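Local coordinates for stage II sporulation protein Q (Bacillus subtilis, PDB 3TUF) that pairs with SpoIIIAH to form a channel between forespore and mother cell during sporulation, and takes part in engulfment of the forespore, at residues M43-S48 against I84-K89; A69-Y74 against Y78-G83; G91-V96 against S131-S136; V105-D110 against Y115-E120; G153-S158 against G162-F167. One frame throughout, in Å; residues are numbered along the deposited sequence.

Interaction 1: residues M43-S48 against I84-K89; sequences MPVVDS and IDLAEK
Leu-86 rises from strand 84-88 of the LytM-type domain (peptidase family M23) and sets its two methyl groups against Met-43 and Pro-44, in the loop that precedes strand 51-55. The meeting is wholly apolar: no hydrogen bond passes between the segments, and the backbones stay well apart, with Val-45 CA 8.8 Å from Leu-86 CA. Each leucine methyl has its own chief partner. Leu-86 CD1 abuts the CG-CD side of the Pro-44 ring, 3.6 Å from Pro-44 CD and as close to CG. The other methyl is left to the methionine: Met-43 CE approaches Leu-86 CD2 to 3.8 Å as the two side chains cross obliquely. Met-43 gets there by folding back: CG lies beside the backbone N, and two further bends, the last at chi3 -81°, bring the thioether methyl onto a strand at which its CB does not point. Val-45 stands farther off, with CG2 4.4 Å from Leu-86 CD1. Val-53 of strand 51-55 and Val-165 of strand 165-171 also pack on the leucine, Phe-167 packs on Pro-44 and Phe-94 on Val-45, which buries the contact. The loop thus lies over the side of the strand that carries Leu-86, whereas the neighbouring Asp-85 bonds through OD1 to His-166 ND1. Inside the loop a weak hydrogen bond spans Pro-44, from Val-45 N to Met-43 O at 2.9 Å.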
# COMPACT_ATOMS: atom_id res chain seq x y z
N MET A 43 31.33 1.56 32.61
CA MET A 43 31.98 2.03 31.38
C MET A 43 32.76 0.87 30.79
O MET A 43 33.45 0.18 31.52
CB MET A 43 32.89 3.21 31.69
CG MET A 43 32.09 4.45 31.87
SD MET A 43 31.57 5.07 30.22
CE MET A 43 33.13 5.93 29.82
N PRO A 44 32.66 0.65 29.48
CA PRO A 44 33.28 -0.56 28.88
C PRO A 44 34.79 -0.38 28.56
O PRO A 44 35.27 -0.81 27.46
CB PRO A 44 32.50 -0.69 27.58
CG PRO A 44 32.33 0.70 27.15
CD PRO A 44 32.08 1.51 28.44
N VAL A 45 35.52 0.23 29.51
CA VAL A 45 36.91 0.66 29.26
C VAL A 45 37.70 0.39 30.52
O VAL A 45 37.10 0.16 31.56
CB VAL A 45 36.90 2.13 28.86
CG1 VAL A 45 38.14 2.79 29.19
CG2 VAL A 45 36.70 2.24 27.40
N VAL A 46 39.03 0.35 30.45
CA VAL A 46 39.77 0.14 31.68
C VAL A 46 40.19 1.50 32.24
O VAL A 46 40.02 1.82 33.42
CB VAL A 46 41.00 -0.78 31.48
CG1 VAL A 46 41.80 -0.82 32.76
CG2 VAL A 46 40.61 -2.23 31.06
N ASP A 47 40.74 2.34 31.38
CA ASP A 47 41.08 3.66 31.78
C ASP A 47 39.92 4.60 31.42
O ASP A 47 40.06 5.40 30.47
CB ASP A 47 42.32 4.08 31.04
CG ASP A 47 42.83 5.39 31.52
OD1 ASP A 47 42.30 5.87 32.56
OD2 ASP A 47 43.74 5.93 30.88
N SER A 48 38.80 4.54 32.17
CA SER A 48 37.61 5.39 31.88
C SER A 48 37.86 6.89 31.94
O SER A 48 37.16 7.65 31.31
CB SER A 48 36.44 5.06 32.81
OG SER A 48 36.92 4.61 34.05
N ILE A 84 26.70 4.33 22.38
CA ILE A 84 27.66 5.40 22.48
C ILE A 84 28.97 4.97 21.83
O ILE A 84 29.29 3.76 21.76
CB ILE A 84 27.89 5.80 23.91
CG1 ILE A 84 28.49 4.60 24.67
CG2 ILE A 84 26.56 6.25 24.53
CD1 ILE A 84 28.58 4.71 26.19
N ASP A 85 29.71 5.98 21.34
CA ASP A 85 31.06 5.82 20.86
C ASP A 85 32.01 6.52 21.81
O ASP A 85 31.84 7.70 22.11
CB ASP A 85 31.22 6.45 19.48
CG ASP A 85 30.47 5.63 18.37
OD1 ASP A 85 29.97 4.48 18.66
OD2 ASP A 85 30.41 6.16 17.22
N LEU A 86 33.02 5.79 22.25
CA LEU A 86 34.03 6.32 23.17
C LEU A 86 35.33 6.45 22.42
O LEU A 86 35.69 5.50 21.68
CB LEU A 86 34.22 5.33 24.33
CG LEU A 86 33.01 5.37 25.23
CD1 LEU A 86 32.90 4.10 26.11
CD2 LEU A 86 33.00 6.71 26.09
N ALA A 87 36.02 7.58 22.56
CA ALA A 87 37.40 7.71 21.98
C ALA A 87 38.28 8.48 22.97
O ALA A 87 37.74 9.21 23.82
CB ALA A 87 37.42 8.37 20.60
N GLU A 88 39.60 8.24 22.90
CA GLU A 88 40.63 8.83 23.74
C GLU A 88 40.97 10.22 23.17
O GLU A 88 40.86 10.41 21.94
CB GLU A 88 41.89 7.92 23.74
CG GLU A 88 43.13 8.42 24.58
CD GLU A 88 44.14 9.35 23.78
OE1 GLU A 88 44.32 9.15 22.55
OE2 GLU A 88 44.76 10.28 24.37
N LYS A 89 41.38 11.18 24.04
CA LYS A 89 41.65 12.55 23.55
C LYS A 89 42.37 12.55 22.18
O LYS A 89 41.88 13.15 21.23
CB LYS A 89 42.41 13.40 24.58
CG LYS A 89 42.35 14.97 24.30
CD LYS A 89 43.52 15.57 23.43
CE LYS A 89 44.55 16.38 24.24
NZ LYS A 89 45.26 15.58 25.30

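Interaction 2: residues A69-Y74 against Y78-G83; sequences AALVTY and YSLSKG
Leu-71, Val-72 and Thr-73 pair with Leu-80, Ser-79 and Tyr-78 in a short antiparallel hairpin whose short strand segments run at 146° to each other. Val-72 and Ser-79 form its hydrogen-bonded pair, each N lying 2.8 Å from the other's O, and a bond from Ser-81 N to Ala-70 O (2.9 Å) extends the pairing past the strand ends. On one face Thr-73 and Tyr-78 lie side by side and point the same way, Thr-73 CG2 being 4.0 Å from Tyr-78 CE1. The methyl is anti to the threonine N (chi1 -45° for OG1), which carries it along the ring. Leu-71 comes across to the same ring, its CD1 4.1 Å from Tyr-78 CD1. A serine replacing Tyr-78 would probably strip the Thr-73 methyl and Leu-71 CD1 of the surface they lean on, opening a gap between them. On the other face are Val-72 and Ser-79, whose OG bonds to Asp-188 of the SpoIIIAH chain. The hairpin follows helix 64-69 and leads into strand 84-88; Tyr-157 packs against Val-72, and Tyr-78 and Ser-79 pair antiparallel with a strand of SpoIIIAH, so the sheet runs on across the channel-forming interface.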
# COMPACT_ATOMS: atom_id res chain seq x y z
N ALA A 69 23.81 15.01 15.52
CA ALA A 69 25.07 14.53 15.94
C ALA A 69 24.93 13.09 16.43
O ALA A 69 25.96 12.47 16.63
CB ALA A 69 25.66 15.46 17.04
N ALA A 70 23.72 12.55 16.64
CA ALA A 70 23.59 11.10 17.01
C ALA A 70 23.30 10.22 15.77
O ALA A 70 22.66 9.12 15.87
CB ALA A 70 22.52 10.85 18.11
N LEU A 71 23.76 10.69 14.61
CA LEU A 71 23.56 9.93 13.39
C LEU A 71 24.82 9.18 13.01
O LEU A 71 25.95 9.73 13.11
CB LEU A 71 23.12 10.81 12.23
CG LEU A 71 21.68 11.32 12.22
CD1 LEU A 71 21.48 12.15 10.96
CD2 LEU A 71 20.56 10.23 12.32
N VAL A 72 24.63 7.94 12.58
CA VAL A 72 25.70 7.18 11.95
C VAL A 72 25.71 7.47 10.44
O VAL A 72 24.74 7.17 9.78
CB VAL A 72 25.50 5.70 12.17
CG1 VAL A 72 26.37 4.92 11.21
CG2 VAL A 72 25.80 5.38 13.63
N THR A 73 26.80 8.02 9.94
CA THR A 73 26.95 8.28 8.53
C THR A 73 27.88 7.31 7.83
O THR A 73 29.04 7.20 8.16
CB THR A 73 27.52 9.64 8.28
OG1 THR A 73 26.87 10.58 9.11
CG2 THR A 73 27.33 10.02 6.87
N TYR A 74 27.34 6.64 6.83
CA TYR A 74 28.09 5.75 6.00
C TYR A 74 28.53 6.34 4.68
O TYR A 74 29.67 6.74 4.55
CB TYR A 74 27.28 4.51 5.72
CG TYR A 74 28.08 3.32 5.28
CD1 TYR A 74 29.46 3.37 5.18
CD2 TYR A 74 27.45 2.14 4.94
CE1 TYR A 74 30.19 2.27 4.76
CE2 TYR A 74 28.17 1.05 4.52
CZ TYR A 74 29.53 1.12 4.43
OH TYR A 74 30.22 0.02 4.00
N TYR A 78 22.42 7.43 6.17
CA TYR A 78 22.41 7.77 7.59
C TYR A 78 21.60 6.76 8.41
O TYR A 78 20.56 6.26 7.97
CB TYR A 78 21.76 9.12 7.74
CG TYR A 78 22.43 10.16 6.89
CD1 TYR A 78 23.31 11.08 7.47
CD2 TYR A 78 22.22 10.23 5.52
CE1 TYR A 78 23.94 12.07 6.69
CE2 TYR A 78 22.82 11.19 4.75
CZ TYR A 78 23.70 12.11 5.34
OH TYR A 78 24.34 13.08 4.58
N SER A 79 22.04 6.45 9.60
CA SER A 79 21.34 5.47 10.36
C SER A 79 21.34 6.06 11.79
O SER A 79 22.03 7.08 12.04
CB SER A 79 22.05 4.12 10.18
OG SER A 79 22.11 3.35 11.37
N LEU A 80 20.51 5.51 12.69
CA LEU A 80 20.33 6.11 14.04
C LEU A 80 21.46 5.56 14.89
O LEU A 80 21.81 4.41 14.70
CB LEU A 80 19.05 5.59 14.66
CG LEU A 80 17.70 5.98 14.01
CD1 LEU A 80 16.62 5.57 14.98
CD2 LEU A 80 17.62 7.44 13.67
N SER A 81 22.04 6.31 15.84
CA SER A 81 23.08 5.65 16.67
C SER A 81 22.43 4.74 17.76
O SER A 81 21.62 5.23 18.49
CB SER A 81 23.96 6.68 17.30
OG SER A 81 24.67 6.08 18.36
N LYS A 82 22.77 3.45 17.89
CA LYS A 82 22.05 2.58 18.87
C LYS A 82 22.87 2.31 20.15
O LYS A 82 22.61 1.33 21.01
CB LYS A 82 21.63 1.27 18.19
CG LYS A 82 20.45 1.45 17.19
CD LYS A 82 19.28 2.32 17.81
CE LYS A 82 17.91 2.11 17.15
NZ LYS A 82 16.84 2.45 18.11
N GLY A 83 23.86 3.22 20.27
CA GLY A 83 24.79 3.20 21.41
C GLY A 83 25.68 4.43 21.52
O GLY A 83 25.46 5.47 20.84

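Interaction 3: residues G91-V96 against S131-S136; sequences GKDFDV and SLSEVS
The carboxylate of Asp-93 turns OD1 toward the hydroxyl of Ser-133, but at 4.4 Å from OG the two merely adjoin, each being bonded elsewhere: Asp-93 OD1 to Asn-163 ND2, and Ser-133 OG to the backbone O of Ser-152. The other flat group, the ring of Phe-94, has Lys-92 O at its edge, in the ring plane, and packs against Val-45 and Val-165 rather than joining the contact. A second carboxylate, that of Glu-134, comes near without touching: Asp-93 OD2 is 5.2 Å from Glu-134 OE2, a like-charge proximity that Lys-151, touching both side chains, probably eases. Outside the two segments, Lys-151 NZ is also the salt-bridge partner of Asp-95 OD1.

Beneath these polar groups lies the buried part, a single methyl pair. Val-96 CG2 rests 3.9 Å from Leu-132 CD2, and the two side chains cross at about a right angle. Val-96 holds CG1 anti to its N (chi1 163°), leaving CG2 as the branch that meets the leucine. Leu-132 reaches it with CG beside the backbone N, although its CB does not aim at the other segment. Val-165 packs on both residues.

The backbones are bridged indirectly: strand 148-151 lies between strand 95-97 and the weakly bonded strand 134-135, giving a small three-stranded antiparallel sheet. At the start of segment 131-136, Ser-131 (phi 73°) and Leu-132 both oppose Tyr-115, the geometry of a G1 beta bulge, where the chain turns a corner and passes from the large sheet of the M23-family domain toward this small one.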
# COMPACT_ATOMS: atom_id res chain seq x y z
N GLY A 91 42.84 10.07 20.07
CA GLY A 91 42.41 8.91 19.26
C GLY A 91 43.46 7.81 19.20
O GLY A 91 43.66 7.19 18.13
N LYS A 92 44.17 7.60 20.32
CA LYS A 92 45.08 6.46 20.46
C LYS A 92 44.26 5.23 20.87
O LYS A 92 43.15 5.33 21.45
CB LYS A 92 46.13 6.71 21.54
CG LYS A 92 47.09 7.88 21.31
CD LYS A 92 47.83 8.26 22.62
CE LYS A 92 48.51 9.65 22.53
NZ LYS A 92 49.43 9.85 23.69
N ASP A 93 44.82 4.06 20.58
CA ASP A 93 44.23 2.78 20.91
C ASP A 93 43.97 2.69 22.38
O ASP A 93 44.74 3.27 23.17
CB ASP A 93 45.21 1.65 20.56
CG ASP A 93 45.20 1.29 19.09
OD1 ASP A 93 44.36 1.80 18.32
OD2 ASP A 93 46.04 0.47 18.68
N PHE A 94 42.95 1.95 22.80
CA PHE A 94 42.81 1.74 24.21
C PHE A 94 42.05 0.47 24.43
O PHE A 94 41.42 -0.09 23.49
CB PHE A 94 42.07 2.95 24.81
CG PHE A 94 40.66 3.19 24.20
CD1 PHE A 94 39.52 2.54 24.76
CD2 PHE A 94 40.47 4.07 23.08
CE1 PHE A 94 38.23 2.70 24.19
CE2 PHE A 94 39.21 4.27 22.53
CZ PHE A 94 38.08 3.57 23.09
N ASP A 95 42.06 -0.03 25.65
CA ASP A 95 41.59 -1.39 25.84
C ASP A 95 40.17 -1.28 26.22
O ASP A 95 39.82 -0.43 27.04
CB ASP A 95 42.40 -2.10 26.93
CG ASP A 95 43.95 -2.16 26.58
OD1 ASP A 95 44.34 -2.92 25.63
OD2 ASP A 95 44.76 -1.48 27.25
N VAL A 96 39.35 -2.10 25.59
CA VAL A 96 37.94 -2.21 25.94
C VAL A 96 37.70 -3.39 26.88
O VAL A 96 38.34 -4.45 26.72
CB VAL A 96 37.23 -2.51 24.66
CG1 VAL A 96 35.74 -3.10 24.88
CG2 VAL A 96 37.33 -1.30 23.73
N SER A 131 33.61 -2.08 16.36
CA SER A 131 34.79 -1.22 15.95
C SER A 131 36.20 -1.59 16.53
O SER A 131 37.21 -0.85 16.31
CB SER A 131 34.54 0.27 16.09
OG SER A 131 35.30 0.94 15.07
N LEU A 132 36.25 -2.72 17.25
CA LEU A 132 37.49 -3.30 17.78
C LEU A 132 38.50 -3.63 16.64
O LEU A 132 38.10 -4.10 15.52
CB LEU A 132 37.15 -4.57 18.57
CG LEU A 132 36.07 -4.39 19.64
CD1 LEU A 132 36.04 -5.54 20.66
CD2 LEU A 132 36.31 -3.12 20.38
N SER A 133 39.79 -3.37 16.97
CA SER A 133 41.00 -3.66 16.20
C SER A 133 41.41 -5.07 16.48
O SER A 133 41.99 -5.75 15.61
CB SER A 133 42.18 -2.88 16.77
OG SER A 133 42.09 -1.51 16.48
N GLU A 134 41.19 -5.48 17.74
CA GLU A 134 41.65 -6.79 18.25
C GLU A 134 40.64 -7.32 19.18
O GLU A 134 39.84 -6.57 19.74
CB GLU A 134 42.94 -6.68 19.08
CG GLU A 134 44.01 -5.65 18.59
CD GLU A 134 45.24 -5.65 19.48
OE1 GLU A 134 45.33 -6.62 20.32
OE2 GLU A 134 46.10 -4.70 19.32
N VAL A 135 40.73 -8.62 19.41
CA VAL A 135 39.81 -9.30 20.30
C VAL A 135 40.66 -10.17 21.21
O VAL A 135 41.71 -10.70 20.79
CB VAL A 135 38.76 -10.08 19.46
CG1 VAL A 135 38.13 -11.20 20.24
CG2 VAL A 135 37.67 -9.11 19.03
N SER A 136 40.24 -10.26 22.46
CA SER A 136 40.98 -11.02 23.45
C SER A 136 40.05 -12.14 23.93
O SER A 136 40.35 -12.83 24.90
CB SER A 136 41.42 -10.10 24.59
OG SER A 136 42.10 -8.91 24.08

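Interaction 4: residues V105-D110 against Y115-E120; sequences VKAEKD and YVVEVE
Two N-H groups grip the carbonyl oxygen of Glu-118: Val-105 N at 2.9 Å, nearly along the C=O axis, and Lys-106 N, whose bond to the same Glu-118 O is weak at 3.3 Å. With two residues facing one, the arrangement is a classic beta bulge. Beyond it the pairing becomes regular, Glu-118 N bonding to Lys-106 O, and Glu-108 and Val-116 exchanging two bonds, of which Val-116 N to Glu-108 O is the shorter at 2.8 Å.

These strands, 102-110 and 116-120, form a beta hairpin of the M23-family domain, antiparallel at 175°. On one face Lys-106 and Glu-118 slant across each other, their CB atoms 3.7 Å apart. Glu-118 runs out extended while Lys-106 bends at chi3, and their charged ends, Lys-106 NZ and Glu-118 OE2, stay 4.8 Å apart. A water joins them, accepting from NZ and donating to OE2. Val-105 CG2 leans on Glu-118 CG from the bulge.

Ala-107, Val-117, Lys-109 and Tyr-115 occupy the opposite face. Val-117 and Tyr-115 also pack on Leu-132 and Val-135, so these two tie the hairpin to strands 125-132 and 134-135. The Lys-109 side chain crosses that of Tyr-115 at about a right angle in a CH-pi contact: its CB sits over the ring centre, 4.0 Å from the centroid and 11° off the normal. The lysine chain then bends at chi2, bringing CD within 4.0 Å of Tyr-115 CE2.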
# COMPACT_ATOMS: atom_id res chain seq x y z
N VAL A 105 28.81 -14.39 23.32
CA VAL A 105 28.05 -15.17 22.37
C VAL A 105 28.48 -14.83 20.97
O VAL A 105 28.13 -15.52 20.06
CB VAL A 105 26.53 -15.05 22.60
CG1 VAL A 105 26.15 -15.81 23.89
CG2 VAL A 105 26.05 -13.58 22.63
N LYS A 106 29.29 -13.80 20.80
CA LYS A 106 29.70 -13.46 19.45
C LYS A 106 31.05 -12.78 19.43
O LYS A 106 31.30 -11.86 20.22
CB LYS A 106 28.68 -12.55 18.78
CG LYS A 106 28.89 -12.48 17.29
CD LYS A 106 28.47 -11.19 16.65
CE LYS A 106 27.04 -11.19 16.11
NZ LYS A 106 27.03 -10.22 14.98
N ALA A 107 31.92 -13.21 18.53
CA ALA A 107 33.23 -12.55 18.40
C ALA A 107 33.78 -12.72 17.00
O ALA A 107 34.37 -13.78 16.70
CB ALA A 107 34.16 -13.09 19.39
N GLU A 108 33.59 -11.71 16.13
CA GLU A 108 34.06 -11.88 14.75
C GLU A 108 34.39 -10.61 14.05
O GLU A 108 33.84 -9.54 14.35
CB GLU A 108 33.00 -12.57 13.91
CG GLU A 108 31.61 -12.45 14.46
CD GLU A 108 30.60 -13.25 13.63
OE1 GLU A 108 30.08 -12.71 12.60
OE2 GLU A 108 30.35 -14.43 14.00
N LYS A 109 35.25 -10.73 13.06
CA LYS A 109 35.76 -9.58 12.35
C LYS A 109 34.72 -9.38 11.31
O LYS A 109 34.32 -10.34 10.70
CB LYS A 109 37.11 -9.89 11.66
CG LYS A 109 37.50 -8.89 10.55
CD LYS A 109 38.22 -7.68 11.16
CE LYS A 109 37.79 -6.36 10.50
NZ LYS A 109 38.60 -6.18 9.26
N ASP A 110 34.23 -8.16 11.14
CA ASP A 110 33.28 -7.83 10.10
C ASP A 110 33.97 -6.80 9.22
O ASP A 110 34.59 -5.87 9.72
CB ASP A 110 32.11 -7.16 10.74
CG ASP A 110 31.06 -6.79 9.76
OD1 ASP A 110 31.20 -5.76 9.02
OD2 ASP A 110 30.08 -7.58 9.77
N TYR A 115 36.02 -5.79 14.35
CA TYR A 115 35.56 -6.84 15.27
C TYR A 115 34.30 -6.53 16.04
O TYR A 115 34.06 -5.39 16.43
CB TYR A 115 36.63 -7.16 16.25
CG TYR A 115 37.59 -8.16 15.72
CD1 TYR A 115 37.33 -9.55 15.86
CD2 TYR A 115 38.81 -7.75 15.12
CE1 TYR A 115 38.29 -10.52 15.41
CE2 TYR A 115 39.77 -8.70 14.66
CZ TYR A 115 39.48 -10.07 14.82
OH TYR A 115 40.40 -10.96 14.39
N VAL A 116 33.48 -7.53 16.29
CA VAL A 116 32.24 -7.26 16.99
C VAL A 116 32.19 -8.32 18.03
O VAL A 116 32.40 -9.50 17.70
CB VAL A 116 30.97 -7.44 16.08
CG1 VAL A 116 29.67 -7.28 16.92
CG2 VAL A 116 30.96 -6.46 14.84
N VAL A 117 31.98 -7.91 19.28
CA VAL A 117 31.81 -8.85 20.38
C VAL A 117 30.48 -8.58 21.04
O VAL A 117 30.07 -7.42 21.20
CB VAL A 117 32.92 -8.74 21.44
CG1 VAL A 117 32.62 -9.67 22.68
CG2 VAL A 117 34.32 -8.99 20.81
N GLU A 118 29.81 -9.64 21.45
CA GLU A 118 28.54 -9.47 22.07
C GLU A 118 28.54 -10.37 23.27
O GLU A 118 28.86 -11.54 23.17
CB GLU A 118 27.46 -9.86 21.08
CG GLU A 118 26.07 -9.94 21.67
CD GLU A 118 24.91 -10.11 20.64
OE1 GLU A 118 23.79 -10.35 21.15
OE2 GLU A 118 25.07 -10.02 19.37
N VAL A 119 28.22 -9.80 24.42
CA VAL A 119 28.28 -10.57 25.67
C VAL A 119 26.87 -10.68 26.21
O VAL A 119 26.16 -9.67 26.35
CB VAL A 119 29.30 -9.96 26.73
CG1 VAL A 119 29.31 -10.77 28.06
CG2 VAL A 119 30.68 -9.94 26.17
N GLU A 120 26.48 -11.92 26.45
CA GLU A 120 25.21 -12.29 27.05
C GLU A 120 25.28 -12.14 28.56
O GLU A 120 26.22 -12.69 29.19
CB GLU A 120 25.02 -13.76 26.75
CG GLU A 120 23.89 -14.43 27.45
CD GLU A 120 22.91 -14.92 26.45
OE1 GLU A 120 22.65 -14.12 25.51
OE2 GLU A 120 22.45 -16.09 26.55
O HOH W 1 25.78 -8.01 16.88

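Interaction 5: residues G153-S158 against G162-F167; sequences GKNLYS and GNHVHF
Gly-153 and His-164 exchange two backbone hydrogen bonds, a single antiparallel bridge. His-164 N reaches Gly-153 O at 3.0 Å, almost straight (177° at the hydrogen), though from well above the carbonyl plane; Gly-153 N returns a longer bond to His-164 O. Gly-153 O also takes a bond from Ser-131 OG.

The imidazole is tied at both nitrogens. ND1 donates to Gly-162 O at 2.8 Å, with the acceptor in the ring plane, while NE2 has a water at its in-plane edge, weakly bonded at 3.4 Å. That water is held more firmly by Ser-158 OG, at 2.8 Å. With CG set between the backbone N and the carbonyl carbon (chi1 71°), the ring is swung back over its own chain toward Gly-162. A phenylalanine at His-164 would probably leave Gly-162 O and the water without their ring partners and the ring freer to turn.

Asn-155 CB lies 4.0 Å from His-164 CE1, and Lys-154 crosses Asn-163 at about a right angle, its CG 4.1 Å from Asn-163 CA. His-164 and His-166 fit the M23 H-x-H motif, whose first histidine in active enzymes is catalytic and second a zinc ligand; Ser-81 and Asp-85 probably occupy its companion H-x-x-x-D positions. The loop leaves strand 148-151 and enters strand 165-171, which runs between strands 84-88 and 125-132; Asp-85 touches His-164 from the former and Ser-131 from the latter.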
# COMPACT_ATOMS: atom_id res chain seq x y z
N GLY A 153 39.36 0.50 17.72
CA GLY A 153 39.86 0.69 16.36
C GLY A 153 38.97 1.56 15.53
O GLY A 153 37.86 1.91 15.95
N LYS A 154 39.46 1.90 14.34
CA LYS A 154 38.63 2.58 13.35
C LYS A 154 37.86 1.54 12.52
O LYS A 154 38.24 0.33 12.50
CB LYS A 154 39.44 3.42 12.37
CG LYS A 154 40.73 4.05 12.87
CD LYS A 154 41.09 5.02 11.77
CE LYS A 154 42.53 5.54 11.81
NZ LYS A 154 42.51 7.01 12.25
N ASN A 155 36.89 2.07 11.75
CA ASN A 155 35.78 1.38 11.18
C ASN A 155 35.42 1.90 9.87
O ASN A 155 35.59 3.10 9.60
CB ASN A 155 34.54 1.80 11.96
CG ASN A 155 33.79 0.67 12.36
OD1 ASN A 155 34.16 -0.49 11.97
ND2 ASN A 155 32.77 0.88 13.15
N LEU A 156 34.76 1.07 9.07
CA LEU A 156 34.12 1.61 7.86
C LEU A 156 32.79 2.30 8.19
O LEU A 156 32.53 3.40 7.73
CB LEU A 156 33.97 0.55 6.77
CG LEU A 156 35.31 0.34 6.01
CD1 LEU A 156 35.23 -0.88 5.08
CD2 LEU A 156 35.82 1.62 5.28
N TYR A 157 32.02 1.65 9.04
CA TYR A 157 30.68 2.06 9.43
C TYR A 157 30.58 3.53 9.92
O TYR A 157 29.85 4.36 9.33
CB TYR A 157 30.20 1.08 10.49
CG TYR A 157 28.70 0.98 10.63
CD1 TYR A 157 27.90 0.48 9.58
CD2 TYR A 157 28.08 1.37 11.81
CE1 TYR A 157 26.54 0.37 9.71
CE2 TYR A 157 26.72 1.27 11.95
CZ TYR A 157 25.96 0.78 10.91
OH TYR A 157 24.60 0.69 11.08
N SER A 158 31.32 3.88 10.97
CA SER A 158 31.34 5.25 11.40
C SER A 158 32.74 5.80 11.30
O SER A 158 33.45 5.82 12.27
CB SER A 158 30.77 5.37 12.83
OG SER A 158 30.93 4.15 13.57
N GLY A 162 36.37 8.32 14.46
CA GLY A 162 37.76 7.84 14.39
C GLY A 162 38.04 6.52 15.10
O GLY A 162 37.32 5.50 14.97
N ASN A 163 39.11 6.54 15.86
CA ASN A 163 39.55 5.35 16.56
C ASN A 163 38.71 5.25 17.82
O ASN A 163 38.80 6.12 18.67
CB ASN A 163 41.05 5.44 16.81
CG ASN A 163 41.59 4.30 17.66
OD1 ASN A 163 40.87 3.52 18.27
ND2 ASN A 163 42.90 4.22 17.71
N HIS A 164 37.85 4.23 17.92
CA HIS A 164 36.87 4.20 19.03
C HIS A 164 36.35 2.84 19.43
O HIS A 164 36.68 1.85 18.79
CB HIS A 164 35.66 5.00 18.63
CG HIS A 164 34.81 4.33 17.56
ND1 HIS A 164 35.19 4.29 16.22
CD2 HIS A 164 33.61 3.71 17.64
CE1 HIS A 164 34.26 3.66 15.53
NE2 HIS A 164 33.29 3.30 16.37
N VAL A 165 35.47 2.77 20.42
CA VAL A 165 34.62 1.57 20.51
C VAL A 165 33.15 2.00 20.45
O VAL A 165 32.78 3.00 21.07
CB VAL A 165 34.90 0.75 21.81
CG1 VAL A 165 34.73 1.63 23.09
CG2 VAL A 165 34.00 -0.42 21.92
N HIS A 166 32.32 1.30 19.67
CA HIS A 166 30.90 1.47 19.76
C HIS A 166 30.33 0.51 20.81
O HIS A 166 30.60 -0.68 20.77
CB HIS A 166 30.26 1.15 18.43
CG HIS A 166 28.76 1.35 18.40
ND1 HIS A 166 28.18 2.60 18.39
CD2 HIS A 166 27.74 0.47 18.35
CE1 HIS A 166 26.86 2.48 18.34
NE2 HIS A 166 26.56 1.19 18.33
N PHE A 167 29.54 1.02 21.75
CA PHE A 167 29.05 0.19 22.82
C PHE A 167 27.52 0.25 22.95
O PHE A 167 26.89 1.34 22.91
CB PHE A 167 29.68 0.69 24.08
CG PHE A 167 29.10 0.09 25.30
CD1 PHE A 167 29.28 -1.25 25.57
CD2 PHE A 167 28.38 0.86 26.18
CE1 PHE A 167 28.75 -1.86 26.69
CE2 PHE A 167 27.83 0.28 27.35
CZ PHE A 167 28.01 -1.10 27.61
O HOH W 2 30.62 1.72 15.00

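In the fold
Interactions 1 and 2 are buried, 3 and 5 partly so, and 4 lies at the surface. Interactions 1, 3, 4 and 5 all reach the large sheet: strand 165-171 of interaction 5 adjoins both strand 84-88 of interaction 1 and strand 125-132 of interaction 3, while strand 116-120 of interaction 4 flanks 125-132 on its far side. Chemistry follows place. Interaction 1 is purely apolar packing, interaction 3 sets a small apolar pair beside exposed polar groups, and interactions 2 and 4 are backbone-bonded hairpins, one at the SpoIIIAH interface and one bearing a water-linked charge pair. Interaction 5 turns on a histidine, and backbone bonding between strands 84-88 and 165-171 ties it to interaction 1.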